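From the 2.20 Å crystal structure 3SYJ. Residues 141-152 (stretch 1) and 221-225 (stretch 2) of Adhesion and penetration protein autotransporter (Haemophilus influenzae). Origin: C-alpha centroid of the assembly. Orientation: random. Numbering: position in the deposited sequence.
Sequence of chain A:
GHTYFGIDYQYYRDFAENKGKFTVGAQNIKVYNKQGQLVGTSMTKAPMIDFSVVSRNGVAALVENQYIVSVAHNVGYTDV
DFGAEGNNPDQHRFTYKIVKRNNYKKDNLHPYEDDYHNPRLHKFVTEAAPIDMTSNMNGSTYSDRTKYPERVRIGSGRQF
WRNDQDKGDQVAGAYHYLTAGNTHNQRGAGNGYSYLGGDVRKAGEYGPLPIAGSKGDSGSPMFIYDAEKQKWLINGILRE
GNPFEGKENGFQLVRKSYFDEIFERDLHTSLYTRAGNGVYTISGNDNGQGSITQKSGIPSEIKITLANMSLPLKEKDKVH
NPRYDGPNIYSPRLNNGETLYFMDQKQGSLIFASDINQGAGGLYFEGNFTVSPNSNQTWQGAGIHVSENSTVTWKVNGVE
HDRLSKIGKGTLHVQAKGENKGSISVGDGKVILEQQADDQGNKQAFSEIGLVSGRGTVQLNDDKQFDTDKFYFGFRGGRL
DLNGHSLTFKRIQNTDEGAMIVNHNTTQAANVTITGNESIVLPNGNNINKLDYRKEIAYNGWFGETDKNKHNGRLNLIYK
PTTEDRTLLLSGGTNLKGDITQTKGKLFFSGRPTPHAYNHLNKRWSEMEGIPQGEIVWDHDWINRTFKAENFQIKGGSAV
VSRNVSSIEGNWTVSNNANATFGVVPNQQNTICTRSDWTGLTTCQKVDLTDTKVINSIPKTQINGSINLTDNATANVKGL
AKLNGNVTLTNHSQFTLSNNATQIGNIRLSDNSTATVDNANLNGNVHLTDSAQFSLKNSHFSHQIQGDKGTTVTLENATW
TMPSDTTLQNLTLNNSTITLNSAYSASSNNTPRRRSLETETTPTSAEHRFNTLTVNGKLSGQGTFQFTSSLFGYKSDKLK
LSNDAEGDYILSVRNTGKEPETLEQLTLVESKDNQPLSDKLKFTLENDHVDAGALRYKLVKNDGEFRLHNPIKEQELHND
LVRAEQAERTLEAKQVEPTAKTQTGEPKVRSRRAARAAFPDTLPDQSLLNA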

# COMPACT_ATOMS: atom_id res chain seq x y z
N THR A 141 -1.14 8.40 72.54
CA THR A 141 -0.71 9.14 71.35
C THR A 141 -1.29 8.57 70.06
O THR A 141 -1.62 9.30 69.14
N TYR A 142 -1.41 7.24 70.03
CA TYR A 142 -1.66 6.52 68.79
C TYR A 142 -3.14 6.24 68.53
O TYR A 142 -3.49 5.65 67.51
N SER A 143 -3.99 6.70 69.45
CA SER A 143 -5.44 6.50 69.34
C SER A 143 -6.07 7.37 68.25
O SER A 143 -7.11 7.02 67.70
N ASP A 144 -5.44 8.50 67.95
CA ASP A 144 -5.93 9.38 66.89
C ASP A 144 -5.87 8.65 65.56
O ASP A 144 -4.79 8.41 65.04
N ARG A 145 -7.04 8.32 65.02
CA ARG A 145 -7.10 7.54 63.79
C ARG A 145 -7.08 8.37 62.51
O ARG A 145 -7.13 7.82 61.41
N THR A 146 -7.01 9.69 62.65
CA THR A 146 -6.77 10.54 61.50
C THR A 146 -5.28 10.54 61.21
O THR A 146 -4.85 10.37 60.07
N LYS A 147 -4.49 10.71 62.27
CA LYS A 147 -3.04 10.65 62.17
C LYS A 147 -2.56 9.21 61.95
O LYS A 147 -1.62 8.97 61.19
N TYR A 148 -3.23 8.27 62.60
CA TYR A 148 -2.88 6.85 62.54
C TYR A 148 -4.07 6.01 62.10
O TYR A 148 -4.73 5.38 62.93
N PRO A 149 -4.36 6.00 60.79
CA PRO A 149 -5.57 5.37 60.24
C PRO A 149 -5.51 3.86 60.15
O PRO A 149 -6.54 3.20 60.29
N GLU A 150 -4.32 3.31 59.91
CA GLU A 150 -4.16 1.87 59.75
C GLU A 150 -3.26 1.29 60.84
O GLU A 150 -2.33 1.94 61.32
N ARG A 151 -3.55 0.06 61.24
CA ARG A 151 -2.76 -0.64 62.24
C ARG A 151 -2.84 -2.13 61.95
O ARG A 151 -3.92 -2.65 61.69
N VAL A 152 -1.70 -2.83 61.99
CA VAL A 152 -1.67 -4.26 61.70
C VAL A 152 -0.73 -5.04 62.64
O VAL A 152 0.12 -4.45 63.30
N PRO A 221 5.42 -8.48 66.25
CA PRO A 221 5.35 -7.03 66.11
C PRO A 221 3.96 -6.51 65.79
O PRO A 221 3.14 -7.20 65.18
N MET A 222 3.72 -5.27 66.16
CA MET A 222 2.48 -4.59 65.84
C MET A 222 2.90 -3.27 65.21
O MET A 222 3.78 -2.58 65.73
N PHE A 223 2.30 -2.93 64.07
CA PHE A 223 2.72 -1.78 63.28
C PHE A 223 1.61 -0.75 63.17
O PHE A 223 0.43 -1.09 63.14
N ILE A 224 1.99 0.53 63.11
CA ILE A 224 1.00 1.58 62.96
C ILE A 224 1.37 2.49 61.80
O ILE A 224 2.55 2.77 61.56
N TYR A 225 0.36 2.93 61.05
CA TYR A 225 0.62 3.82 59.93
C TYR A 225 0.53 5.29 60.34
O TYR A 225 -0.52 5.75 60.79

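Stretch 1 begins within a 3-10 segment, turns through a loop and finishes as a strand that pairs antiparallel with stretch 2. The two stretches bury 528 Å² between them, both sides summed.

Thr141 is out of reach of stretch 2. Tyr142 is the first residue to make contact. Its CA-to-CB bond points toward stretch 2, with chi1 in m, and its CB lies 3.5 Å from CD1 of Ile224. Its hydroxyl is hydrogen-bonded elsewhere in the structure.

Ser143 to Thr146 do not touch stretch 2. Asp144, chi1 t, instead organises the turn. Its OD1 accepts a hydrogen bond from Thr146 N at 2.8 Å and a weak one from Lys147 N at 3.3 Å. Its backbone O accepts from Tyr148 N at 2.9 Å. The side chain of Arg145 ends up leading away. Lys147 is fully extended, all four chi angles t, and its side chain comes no nearer to stretch 2 than 6.2 Å, from Lys147 CG to Tyr225 O.

Tyr148 brings the chain back. Its CA-to-CB bond runs sideways and chi1 is m. CB lies 3.4 Å from Ile224 CD1, so this methyl is in contact with both Tyr142 and Tyr148. Ile224 is t at both chi angles, and the end of its side chain comes nearer to stretch 1. It has the largest covered area of any residue here. Tyr148 CA also makes a CA-H...O contact of 3.1 Å with Tyr225 O.

Pro149 has a C-gamma endo pucker. Its CG meets the edge of the Tyr225 ring, 4.0 Å from CD2. Glu150, chi1 m, sends the end of its side chain away, leaving its CB 3.9 Å from CB of Tyr225. Glu150 OE2 is hydrogen-bonded elsewhere in the structure. Its backbone O accepts from Tyr225 N at 2.9 Å.

Arg151 and Ile224 form a non-hydrogen-bonded pair, with side chains on the same sheet face. The arginine chi1 is off-well at -133°. Its CG lies 3.6 Å from Ile224 CG1, and its CD is 3.3 Å from Met222 CE. Ile224 CD1 sits over one face of the guanidinium, while Met222 SD lies at its edge. There Arg151 NH1 donates a weak hydrogen bond to Met222 SD, at 3.7 Å. NE and NH2 are satisfied elsewhere.

Val152, chi1 m, shares the other face with Phe223, also m. Val152 CG2 packs 3.9 Å from Phe223 CB. Their backbones exchange two hydrogen bonds: Val152 N to Phe223 O at 3.0 Å, and Phe223 N to Val152 O at 2.8 Å.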

# COMPACT_ATOMS: atom_id res chain seq x y z
CB THR A 141 0.83 9.08 71.19
OG1 THR A 141 1.44 9.71 72.31
CG2 THR A 141 1.28 9.76 69.89
CB TYR A 142 -0.83 5.24 68.78
CG TYR A 142 0.63 5.54 69.03
CD1 TYR A 142 1.42 6.09 68.03
CD2 TYR A 142 1.21 5.30 70.28
CE1 TYR A 142 2.75 6.39 68.25
CE2 TYR A 142 2.54 5.60 70.51
CZ TYR A 142 3.30 6.15 69.49
OH TYR A 142 4.62 6.45 69.70
CB SER A 143 -6.10 6.78 70.68
OG SER A 143 -5.64 5.87 71.66
CB ASP A 144 -5.08 10.66 66.84
CG ASP A 144 -5.51 11.62 65.73
OD1 ASP A 144 -6.38 11.27 64.91
OD2 ASP A 144 -4.97 12.75 65.69
CB ARG A 145 -8.32 6.62 63.81
CG ARG A 145 -8.14 5.40 64.71
CD ARG A 145 -9.48 4.90 65.22
NE ARG A 145 -10.44 4.75 64.13
CZ ARG A 145 -11.73 5.00 64.25
NH1 ARG A 145 -12.53 4.84 63.20
NH2 ARG A 145 -12.23 5.43 65.41
CB THR A 146 -7.24 11.98 61.75
OG1 THR A 146 -8.66 12.01 61.89
CG2 THR A 146 -6.84 12.87 60.59
CB LYS A 147 -2.41 11.24 63.43
CG LYS A 147 -0.88 11.31 63.44
CD LYS A 147 -0.39 11.92 64.75
CE LYS A 147 1.13 11.90 64.89
NZ LYS A 147 1.56 12.26 66.29
CB TYR A 148 -2.42 6.37 63.91
CG TYR A 148 -1.19 7.07 64.43
CD1 TYR A 148 0.06 6.84 63.86
CD2 TYR A 148 -1.26 7.94 65.51
CE1 TYR A 148 1.19 7.46 64.34
CE2 TYR A 148 -0.13 8.57 66.00
CZ TYR A 148 1.09 8.33 65.41
OH TYR A 148 2.20 8.96 65.91
CB PRO A 149 -5.66 5.95 58.83
CG PRO A 149 -4.29 6.34 58.49
CD PRO A 149 -3.59 6.72 59.76
CB GLU A 150 -3.62 1.55 58.36
CG GLU A 150 -4.42 2.18 57.23
CD GLU A 150 -5.65 1.39 56.83
OE1 GLU A 150 -5.95 0.37 57.50
OE2 GLU A 150 -6.31 1.76 55.84
CB ARG A 151 -3.29 -0.34 63.66
CG ARG A 151 -2.19 0.03 64.63
CD ARG A 151 -2.49 -0.32 66.08
NE ARG A 151 -3.18 0.73 66.82
CZ ARG A 151 -2.76 1.26 67.96
NH1 ARG A 151 -1.62 0.87 68.51
NH2 ARG A 151 -3.47 2.19 68.56
CB VAL A 152 -1.25 -4.54 60.25
CG1 VAL A 152 -2.17 -3.84 59.27
CG2 VAL A 152 0.18 -4.10 60.02
CB PRO A 221 6.25 -6.76 64.90
CG PRO A 221 6.49 -8.10 64.25
CD PRO A 221 5.69 -9.13 64.96
CB MET A 222 1.66 -4.41 67.12
CG MET A 222 0.40 -3.59 66.99
SD MET A 222 0.57 -1.94 67.69
CE MET A 222 0.70 -1.01 66.20
CB PHE A 223 3.11 -2.21 61.87
CG PHE A 223 4.18 -3.26 61.83
CD1 PHE A 223 5.51 -2.90 61.70
CD2 PHE A 223 3.85 -4.60 61.92
CE1 PHE A 223 6.51 -3.86 61.66
CE2 PHE A 223 4.84 -5.57 61.88
CZ PHE A 223 6.18 -5.20 61.75
CB ILE A 224 0.80 2.38 64.28
CG1 ILE A 224 -0.51 3.18 64.25
CG2 ILE A 224 2.03 3.25 64.59
CD1 ILE A 224 -0.88 3.80 65.58
CB TYR A 225 -0.35 3.56 58.78
CG TYR A 225 0.04 4.29 57.50
CD1 TYR A 225 1.13 3.88 56.75
CD2 TYR A 225 -0.69 5.38 57.05
CE1 TYR A 225 1.49 4.53 55.59
CE2 TYR A 225 -0.34 6.04 55.88
CZ TYR A 225 0.76 5.61 55.15
OH TYR A 225 1.13 6.24 53.99